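Local coordinates for protein N-acylethanolamine-hydrolyzing acid amidase subunit beta (Caenorhabditis elegans, PDB 6DY3) that probably degrades bioactive fatty acid amides such as N-palmitoylethanolamine to ethanolamine and free fatty acids, working as a heterodimer formed by autocatalytic cleavage, at residues 4-18 and 187-199. Residues are numbered along the deposited sequence; the frame is centred on the assembly and turned at random.
Sequences IVAQNSAGQIIHGRN and RRNFDEKSMVEVL
With CG opposite its backbone N (chi1 -172°) and the chain then bent at chi2 and chi3, M195 folds onto the hairpin of strands 4-7 and 13-18, its CE 3.6 Å from I14 CG2 and its CG 3.7 Å from G16 CA. Methionine's pliable thioether can follow this surface, while G16, lacking a side chain, lets the sulfur come close; a CB there would probably collide with it. Beside it, branched I4 touches both V198 CG1 (3.5 Å) and L199 CD2 with its CD1. F190 CE2 lies 4.0 Å from the small methyl CB of A6, and I14 CD1 meets the ring's edge.

Asparagines, whose amides donate and accept, clasp both ends. N8 ND2 donates 2.9 Å to F190 O, near its amide plane; N8 OD1 accepts from Q12 N, just past the type I turn N8-G11. N18 ND2 gives L199 O a 2.9 Å bond on a lone pair, at 160°; V204 O shares this ND2, while S212 OG bonds OD1. R187's long, extended chain carries NH2 to N8 O, 3.2 Å away on the face opposite G11 N, and NE adds a weak bond to Q7 O. Replacing R187 by an alanine is likely to leave N8 O with G11 N alone and lose the weak bond.

R17, pointing away from the helix, lies by C1, by similarity the nucleophile. Helix 192-199 runs along strand 13-18 at 26°, covering a sheet of the Ntn-hydrolase fold, with L182 of helix 173-185 against I4 and F190, and strand 209-215 flanking I14.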
ATOM      1  N   ILE B   4      -8.736  -3.427   6.679  1.00 29.58           N
ATOM      2  CA  ILE B   4     -10.070  -3.471   7.258  1.00 31.28           C
ATOM      3  C   ILE B   4     -10.763  -2.151   6.963  1.00 30.07           C
ATOM      4  O   ILE B   4     -10.140  -1.087   7.027  1.00 30.48           O
ATOM      5  CB  ILE B   4     -10.033  -3.726   8.781  1.00 31.26           C
ATOM      6  CG1 ILE B   4      -9.211  -4.978   9.094  1.00 29.57           C
ATOM      7  CG2 ILE B   4     -11.457  -3.855   9.334  1.00 30.56           C
ATOM      8  CD1 ILE B   4      -8.989  -5.207  10.586  1.00 30.23           C
ATOM      9  N   VAL B   5     -12.045  -2.232   6.615  1.00 30.93           N
ATOM     10  CA  VAL B   5     -12.913  -1.071   6.478  1.00 34.61           C
ATOM     11  C   VAL B   5     -14.197  -1.356   7.241  1.00 35.94           C
ATOM     12  O   VAL B   5     -14.789  -2.428   7.082  1.00 36.26           O
ATOM     13  CB  VAL B   5     -13.210  -0.751   5.002  1.00 36.25           C
ATOM     14  CG1 VAL B   5     -14.430   0.174   4.875  1.00 42.75           C
ATOM     15  CG2 VAL B   5     -11.998  -0.103   4.374  1.00 37.76           C
ATOM     16  N   ALA B   6     -14.631  -0.394   8.060  1.00 35.92           N
ATOM     17  CA  ALA B   6     -15.821  -0.554   8.886  1.00 39.92           C
ATOM     18  C   ALA B   6     -16.593   0.755   8.958  1.00 40.88           C
ATOM     19  O   ALA B   6     -15.998   1.834   9.038  1.00 37.74           O
ATOM     20  CB  ALA B   6     -15.459  -1.020  10.307  1.00 37.74           C
ATOM     21  N   GLN B   7     -17.922   0.656   8.931  1.00 43.88           N
ATOM     22  CA  GLN B   7     -18.797   1.808   9.112  1.00 48.70           C
ATOM     23  C   GLN B   7     -19.628   1.603  10.372  1.00 49.48           C
ATOM     24  O   GLN B   7     -20.370   0.621  10.478  1.00 52.02           O
ATOM     25  CB  GLN B   7     -19.697   2.016   7.893  1.00 47.97           C
ATOM     26  CG  GLN B   7     -20.513   3.288   7.975  1.00 49.99           C
ATOM     27  CD  GLN B   7     -21.358   3.535   6.746  1.00 51.76           C
ATOM     28  OE1 GLN B   7     -21.482   2.684   5.865  1.00 50.25           O
ATOM     29  NE2 GLN B   7     -21.928   4.723   6.668  1.00 55.59           N
ATOM     30  N   ASN B   8     -19.501   2.524  11.325  1.00 42.94           N
ATOM     31  CA  ASN B   8     -20.194   2.372  12.593  1.00 42.34           C
ATOM     32  C   ASN B   8     -21.647   2.821  12.451  1.00 48.38           C
ATOM     33  O   ASN B   8     -22.108   3.211  11.375  1.00 45.57           O
ATOM     34  CB  ASN B   8     -19.472   3.146  13.696  1.00 41.48           C
ATOM     35  CG  ASN B   8     -19.414   4.635  13.431  1.00 43.67           C
ATOM     36  OD1 ASN B   8     -20.160   5.167  12.611  1.00 46.72           O
ATOM     37  ND2 ASN B   8     -18.530   5.323  14.139  1.00 43.64           N
ATOM     38  N   SER B   9     -22.379   2.767  13.567  1.00 56.39           N
ATOM     39  CA  SER B   9     -23.791   3.134  13.545  1.00 57.00           C
ATOM     40  C   SER B   9     -23.974   4.602  13.187  1.00 54.79           C
ATOM     41  O   SER B   9     -24.921   4.962  12.479  1.00 55.54           O
ATOM     42  CB  SER B   9     -24.425   2.834  14.903  1.00 57.56           C
ATOM     43  OG  SER B   9     -24.299   1.463  15.236  1.00 55.24           O
ATOM     44  N   ALA B  10     -23.060   5.460  13.642  1.00 51.23           N
ATOM     45  CA  ALA B  10     -23.132   6.886  13.344  1.00 49.06           C
ATOM     46  C   ALA B  10     -22.824   7.207  11.887  1.00 51.46           C
ATOM     47  O   ALA B  10     -22.982   8.363  11.483  1.00 58.91           O
ATOM     48  CB  ALA B  10     -22.170   7.659  14.246  1.00 47.72           C
ATOM     49  N   GLY B  11     -22.379   6.234  11.094  1.00 45.05           N
ATOM     50  CA  GLY B  11     -22.062   6.478   9.705  1.00 44.47           C
ATOM     51  C   GLY B  11     -20.605   6.780   9.419  1.00 44.58           C
ATOM     52  O   GLY B  11     -20.248   6.985   8.250  1.00 43.34           O
ATOM     53  N   GLN B  12     -19.756   6.825  10.440  1.00 45.40           N
ATOM     54  CA  GLN B  12     -18.340   7.080  10.239  1.00 43.18           C
ATOM     55  C   GLN B  12     -17.660   5.840   9.675  1.00 42.30           C
ATOM     56  O   GLN B  12     -17.941   4.715  10.097  1.00 39.96           O
ATOM     57  CB  GLN B  12     -17.686   7.493  11.557  1.00 43.33           C
ATOM     58  CG  GLN B  12     -16.272   8.018  11.402  1.00 46.15           C
ATOM     59  CD  GLN B  12     -15.655   8.431  12.718  1.00 46.45           C
ATOM     60  OE1 GLN B  12     -15.545   7.627  13.643  1.00 47.75           O
ATOM     61  NE2 GLN B  12     -15.234   9.689  12.807  1.00 45.30           N
ATOM     62  N   ILE B  13     -16.772   6.053   8.707  1.00 44.39           N
ATOM     63  CA  ILE B  13     -16.080   4.976   8.006  1.00 41.68           C
ATOM     64  C   ILE B  13     -14.612   5.009   8.415  1.00 41.02           C
ATOM     65  O   ILE B  13     -13.938   6.033   8.256  1.00 39.29           O
ATOM     66  CB  ILE B  13     -16.245   5.103   6.484  1.00 39.39           C
ATOM     67  CG1 ILE B  13     -17.736   5.059   6.132  1.00 40.92           C
ATOM     68  CG2 ILE B  13     -15.480   3.992   5.769  1.00 37.66           C
ATOM     69  CD1 ILE B  13     -18.039   5.127   4.661  1.00 44.05           C
ATOM     70  N   ILE B  14     -14.119   3.883   8.933  1.00 41.20           N
ATOM     71  CA  ILE B  14     -12.757   3.764   9.439  1.00 40.43           C
ATOM     72  C   ILE B  14     -11.996   2.759   8.587  1.00 37.99           C
ATOM     73  O   ILE B  14     -12.513   1.684   8.266  1.00 36.87           O
ATOM     74  CB  ILE B  14     -12.736   3.344  10.925  1.00 41.54           C
ATOM     75  CG1 ILE B  14     -13.470   4.378  11.784  1.00 47.48           C
ATOM     76  CG2 ILE B  14     -11.306   3.174  11.420  1.00 40.93           C
ATOM     77  CD1 ILE B  14     -14.937   4.080  11.989  1.00 50.48           C
ATOM     78  N   HIS B  15     -10.756   3.105   8.245  1.00 35.88           N
ATOM     79  CA  HIS B  15      -9.902   2.275   7.403  1.00 32.79           C
ATOM     80  C   HIS B  15      -8.659   1.910   8.203  1.00 33.67           C
ATOM     81  O   HIS B  15      -7.842   2.783   8.521  1.00 33.21           O
ATOM     82  CB  HIS B  15      -9.528   3.008   6.117  1.00 32.72           C
ATOM     83  CG  HIS B  15      -8.828   2.147   5.111  1.00 33.19           C
ATOM     84  ND1 HIS B  15      -8.777   2.462   3.771  1.00 33.50           N
ATOM     85  CD2 HIS B  15      -8.160   0.977   5.246  1.00 31.95           C
ATOM     86  CE1 HIS B  15      -8.104   1.528   3.124  1.00 30.97           C
ATOM     87  NE2 HIS B  15      -7.719   0.615   3.997  1.00 30.57           N
ATOM     88  N   GLY B  16      -8.518   0.627   8.524  1.00 35.32           N
ATOM     89  CA  GLY B  16      -7.367   0.125   9.250  1.00 35.33           C
ATOM     90  C   GLY B  16      -6.505  -0.730   8.341  1.00 32.68           C
ATOM     91  O   GLY B  16      -7.014  -1.442   7.473  1.00 31.92           O
ATOM     92  N   ARG B  17      -5.195  -0.681   8.560  1.00 30.79           N
ATOM     93  CA  ARG B  17      -4.273  -1.363   7.665  1.00 29.39           C
ATOM     94  C   ARG B  17      -3.021  -1.781   8.421  1.00 29.19           C
ATOM     95  O   ARG B  17      -2.352  -0.946   9.033  1.00 29.92           O
ATOM     96  CB  ARG B  17      -3.899  -0.459   6.483  1.00 32.62           C
ATOM     97  CG  ARG B  17      -3.419  -1.224   5.258  1.00 33.92           C
ATOM     98  CD  ARG B  17      -1.917  -1.380   5.233  1.00 32.89           C
ATOM     99  NE  ARG B  17      -1.526  -2.546   4.450  1.00 33.43           N
ATOM    100  CZ  ARG B  17      -1.338  -2.556   3.138  1.00 33.59           C
ATOM    101  NH1 ARG B  17      -1.489  -1.452   2.431  1.00 34.34           N
ATOM    102  NH2 ARG B  17      -0.986  -3.684   2.540  1.00 36.18           N
ATOM    103  N   ASN B  18      -2.700  -3.067   8.348  1.00 30.23           N
ATOM    104  CA  ASN B  18      -1.422  -3.592   8.803  1.00 28.81           C
ATOM    105  C   ASN B  18      -0.614  -4.009   7.587  1.00 27.64           C
ATOM    106  O   ASN B  18      -1.155  -4.607   6.655  1.00 26.91           O
ATOM    107  CB  ASN B  18      -1.609  -4.790   9.733  1.00 28.82           C
ATOM    108  CG  ASN B  18      -1.909  -4.389  11.161  1.00 30.27           C
ATOM    109  OD1 ASN B  18      -2.130  -3.215  11.458  1.00 34.28           O
ATOM    110  ND2 ASN B  18      -1.925  -5.367  12.058  1.00 29.77           N
ATOM    111  N   ARG B 187     -20.753  -3.059  16.100  1.00 46.62           N
ATOM    112  CA  ARG B 187     -20.821  -1.914  15.203  1.00 46.89           C
ATOM    113  C   ARG B 187     -20.962  -0.612  15.979  1.00 53.44           C
ATOM    114  O   ARG B 187     -20.293   0.380  15.662  1.00 49.97           O
ATOM    115  CB  ARG B 187     -21.993  -2.075  14.233  1.00 45.10           C
ATOM    116  CG  ARG B 187     -22.089  -0.928  13.239  1.00 49.37           C
ATOM    117  CD  ARG B 187     -23.310  -1.008  12.352  1.00 50.03           C
ATOM    118  NE  ARG B 187     -23.369   0.150  11.468  1.00 52.17           N
ATOM    119  CZ  ARG B 187     -24.371   0.416  10.638  1.00 55.98           C
ATOM    120  NH1 ARG B 187     -25.423  -0.395  10.571  1.00 58.63           N
ATOM    121  NH2 ARG B 187     -24.323   1.501   9.876  1.00 55.45           N
ATOM    122  N   ARG B 188     -21.823  -0.591  16.994  1.00 63.51           N
ATOM    123  CA  ARG B 188     -22.123   0.651  17.693  1.00 68.59           C
ATOM    124  C   ARG B 188     -20.896   1.153  18.444  1.00 65.45           C
ATOM    125  O   ARG B 188     -20.174   0.380  19.081  1.00 66.63           O
ATOM    126  CB  ARG B 188     -23.293   0.455  18.658  1.00 74.69           C
ATOM    127  CG  ARG B 188     -23.733   1.739  19.354  1.00 80.29           C
ATOM    128  CD  ARG B 188     -25.086   1.601  20.050  1.00 82.18           C
ATOM    129  NE  ARG B 188     -26.175   1.352  19.101  1.00 82.56           N
ATOM    130  CZ  ARG B 188     -26.867   0.215  19.002  1.00 83.44           C
ATOM    131  NH1 ARG B 188     -26.616  -0.818  19.803  1.00 84.03           N
ATOM    132  NH2 ARG B 188     -27.832   0.110  18.095  1.00 82.75           N
ATOM    133  N   ASN B 189     -20.660   2.463  18.352  1.00 59.31           N
ATOM    134  CA  ASN B 189     -19.546   3.133  19.019  1.00 57.96           C
ATOM    135  C   ASN B 189     -18.186   2.637  18.540  1.00 55.10           C
ATOM    136  O   ASN B 189     -17.176   2.843  19.220  1.00 54.71           O
ATOM    137  CB  ASN B 189     -19.644   2.995  20.542  1.00 59.93           C
ATOM    138  CG  ASN B 189     -20.845   3.722  21.119  1.00 62.30           C
ATOM    139  OD1 ASN B 189     -21.404   4.627  20.494  1.00 58.16           O
ATOM    140  ND2 ASN B 189     -21.241   3.337  22.325  1.00 67.29           N
ATOM    141  N   PHE B 190     -18.127   2.002  17.374  1.00 51.00           N
ATOM    142  CA  PHE B 190     -16.849   1.594  16.809  1.00 46.49           C
ATOM    143  C   PHE B 190     -16.155   2.821  16.233  1.00 47.18           C
ATOM    144  O   PHE B 190     -16.701   3.496  15.353  1.00 47.76           O
ATOM    145  CB  PHE B 190     -17.033   0.531  15.730  1.00 44.79           C
ATOM    146  CG  PHE B 190     -15.743  -0.058  15.251  1.00 41.34           C
ATOM    147  CD1 PHE B 190     -15.254  -1.231  15.802  1.00 39.49           C
ATOM    148  CD2 PHE B 190     -15.010   0.565  14.260  1.00 41.58           C
ATOM    149  CE1 PHE B 190     -14.068  -1.771  15.370  1.00 38.70           C
ATOM    150  CE2 PHE B 190     -13.816   0.026  13.822  1.00 40.86           C
ATOM    151  CZ  PHE B 190     -13.345  -1.144  14.378  1.00 40.29           C
ATOM    152  N   ASP B 191     -14.965   3.120  16.745  1.00 48.88           N
ATOM    153  CA  ASP B 191     -14.232   4.299  16.312  1.00 50.42           C
ATOM    154  C   ASP B 191     -12.797   3.932  15.970  1.00 47.86           C
ATOM    155  O   ASP B 191     -12.448   2.749  15.906  1.00 47.78           O
ATOM    156  CB  ASP B 191     -14.267   5.375  17.402  1.00 53.62           C
ATOM    157  CG  ASP B 191     -13.640   4.911  18.705  1.00 59.60           C
ATOM    158  OD1 ASP B 191     -13.149   5.774  19.464  1.00 62.99           O
ATOM    159  OD2 ASP B 191     -13.638   3.688  18.975  1.00 61.65           O
ATOM    160  N   GLU B 192     -11.959   4.942  15.747  1.00 44.05           N
ATOM    161  CA  GLU B 192     -10.575   4.676  15.379  1.00 43.70           C
ATOM    162  C   GLU B 192      -9.824   3.937  16.483  1.00 42.15           C
ATOM    163  O   GLU B 192      -8.932   3.131  16.190  1.00 40.64           O
ATOM    164  CB  GLU B 192      -9.875   5.987  15.023  1.00 45.42           C
ATOM    165  CG  GLU B 192      -9.950   7.076  16.086  1.00 48.99           C
ATOM    166  CD  GLU B 192      -8.720   7.139  16.976  1.00 52.09           C
ATOM    167  OE1 GLU B 192      -7.717   6.453  16.676  1.00 52.79           O
ATOM    168  OE2 GLU B 192      -8.753   7.892  17.974  1.00 53.02           O
ATOM    169  N   LYS B 193     -10.167   4.187  17.750  1.00 40.53           N
ATOM    170  CA  LYS B 193      -9.521   3.457  18.836  1.00 40.11           C
ATOM    171  C   LYS B 193      -9.945   1.994  18.857  1.00 41.00           C
ATOM    172  O   LYS B 193      -9.159   1.129  19.262  1.00 40.44           O
ATOM    173  CB  LYS B 193      -9.828   4.122  20.177  1.00 44.89           C
ATOM    174  CG  LYS B 193      -9.151   5.478  20.339  1.00 50.32           C
ATOM    175  CD  LYS B 193      -9.208   5.965  21.772  1.00 53.32           C
ATOM    176  CE  LYS B 193      -8.719   7.403  21.886  1.00 54.41           C
ATOM    177  NZ  LYS B 193      -7.334   7.565  21.363  1.00 50.99           N
ATOM    178  N   SER B 194     -11.174   1.700  18.424  1.00 42.29           N
ATOM    179  CA  SER B 194     -11.579   0.311  18.242  1.00 40.43           C
ATOM    180  C   SER B 194     -10.746  -0.355  17.156  1.00 40.65           C
ATOM    181  O   SER B 194     -10.347  -1.516  17.293  1.00 42.58           O
ATOM    182  CB  SER B 194     -13.065   0.239  17.898  1.00 43.06           C
ATOM    183  OG  SER B 194     -13.841   0.921  18.871  1.00 48.01           O
ATOM    184  N   MET B 195     -10.486   0.365  16.061  1.00 36.92           N
ATOM    185  CA  MET B 195      -9.651  -0.175  14.994  1.00 30.89           C
ATOM    186  C   MET B 195      -8.238  -0.462  15.494  1.00 30.20           C
ATOM    187  O   MET B 195      -7.600  -1.428  15.062  1.00 30.31           O
ATOM    188  CB  MET B 195      -9.626   0.799  13.815  1.00 30.87           C
ATOM    189  CG  MET B 195      -8.946   0.258  12.570  1.00 30.96           C
ATOM    190  SD  MET B 195      -9.792  -1.200  11.907  1.00 34.87           S
ATOM    191  CE  MET B 195     -11.281  -0.453  11.240  1.00 32.60           C
ATOM    192  N   VAL B 196      -7.725   0.375  16.394  1.00 34.14           N
ATOM    193  CA  VAL B 196      -6.408   0.128  16.977  1.00 35.37           C
ATOM    194  C   VAL B 196      -6.404  -1.174  17.772  1.00 38.61           C
ATOM    195  O   VAL B 196      -5.418  -1.921  17.761  1.00 34.93           O
ATOM    196  CB  VAL B 196      -5.986   1.325  17.848  1.00 34.84           C
ATOM    197  CG1 VAL B 196      -4.741   0.993  18.662  1.00 36.40           C
ATOM    198  CG2 VAL B 196      -5.749   2.538  16.981  1.00 31.80           C
ATOM    199  N   GLU B 197      -7.480  -1.441  18.520  1.00 44.28           N
ATOM    200  CA  GLU B 197      -7.563  -2.695  19.264  1.00 44.35           C
ATOM    201  C   GLU B 197      -7.578  -3.893  18.323  1.00 40.29           C
ATOM    202  O   GLU B 197      -6.929  -4.908  18.594  1.00 44.53           O
ATOM    203  CB  GLU B 197      -8.806  -2.705  20.154  1.00 47.86           C
ATOM    204  CG  GLU B 197      -8.976  -3.991  20.958  1.00 53.72           C
ATOM    205  CD  GLU B 197     -10.138  -3.927  21.944  1.00 59.99           C
ATOM    206  OE1 GLU B 197     -10.734  -2.837  22.092  1.00 60.60           O
ATOM    207  OE2 GLU B 197     -10.457  -4.964  22.569  1.00 61.64           O
ATOM    208  N   VAL B 198      -8.318  -3.796  17.214  1.00 33.36           N
ATOM    209  CA  VAL B 198      -8.372  -4.888  16.244  1.00 30.73           C
ATOM    210  C   VAL B 198      -6.998  -5.113  15.625  1.00 28.47           C
ATOM    211  O   VAL B 198      -6.466  -6.230  15.634  1.00 27.40           O
ATOM    212  CB  VAL B 198      -9.427  -4.594  15.159  1.00 30.51           C
ATOM    213  CG1 VAL B 198      -9.414  -5.671  14.078  1.00 27.76           C
ATOM    214  CG2 VAL B 198     -10.814  -4.475  15.771  1.00 30.95           C
ATOM    215  N   LEU B 199      -6.401  -4.053  15.076  1.00 27.83           N
ATOM    216  CA  LEU B 199      -5.127  -4.192  14.376  1.00 28.66           C
ATOM    217  C   LEU B 199      -3.998  -4.665  15.288  1.00 27.55           C
ATOM    218  O   LEU B 199      -3.004  -5.205  14.788  1.00 26.49           O
ATOM    219  CB  LEU B 199      -4.748  -2.861  13.719  1.00 27.17           C
ATOM    220  CG  LEU B 199      -5.669  -2.393  12.588  1.00 27.05           C
ATOM    221  CD1 LEU B 199      -5.274  -1.006  12.107  1.00 27.36           C
ATOM    222  CD2 LEU B 199      -5.672  -3.380  11.425  1.00 26.15           C
TER
HETATM  223  O   HOH W   1     -21.710   4.304  16.209  1.00 78.69           O
HETATM  224  O   HOH W   2     -13.124   7.561  14.923  1.00 42.36           O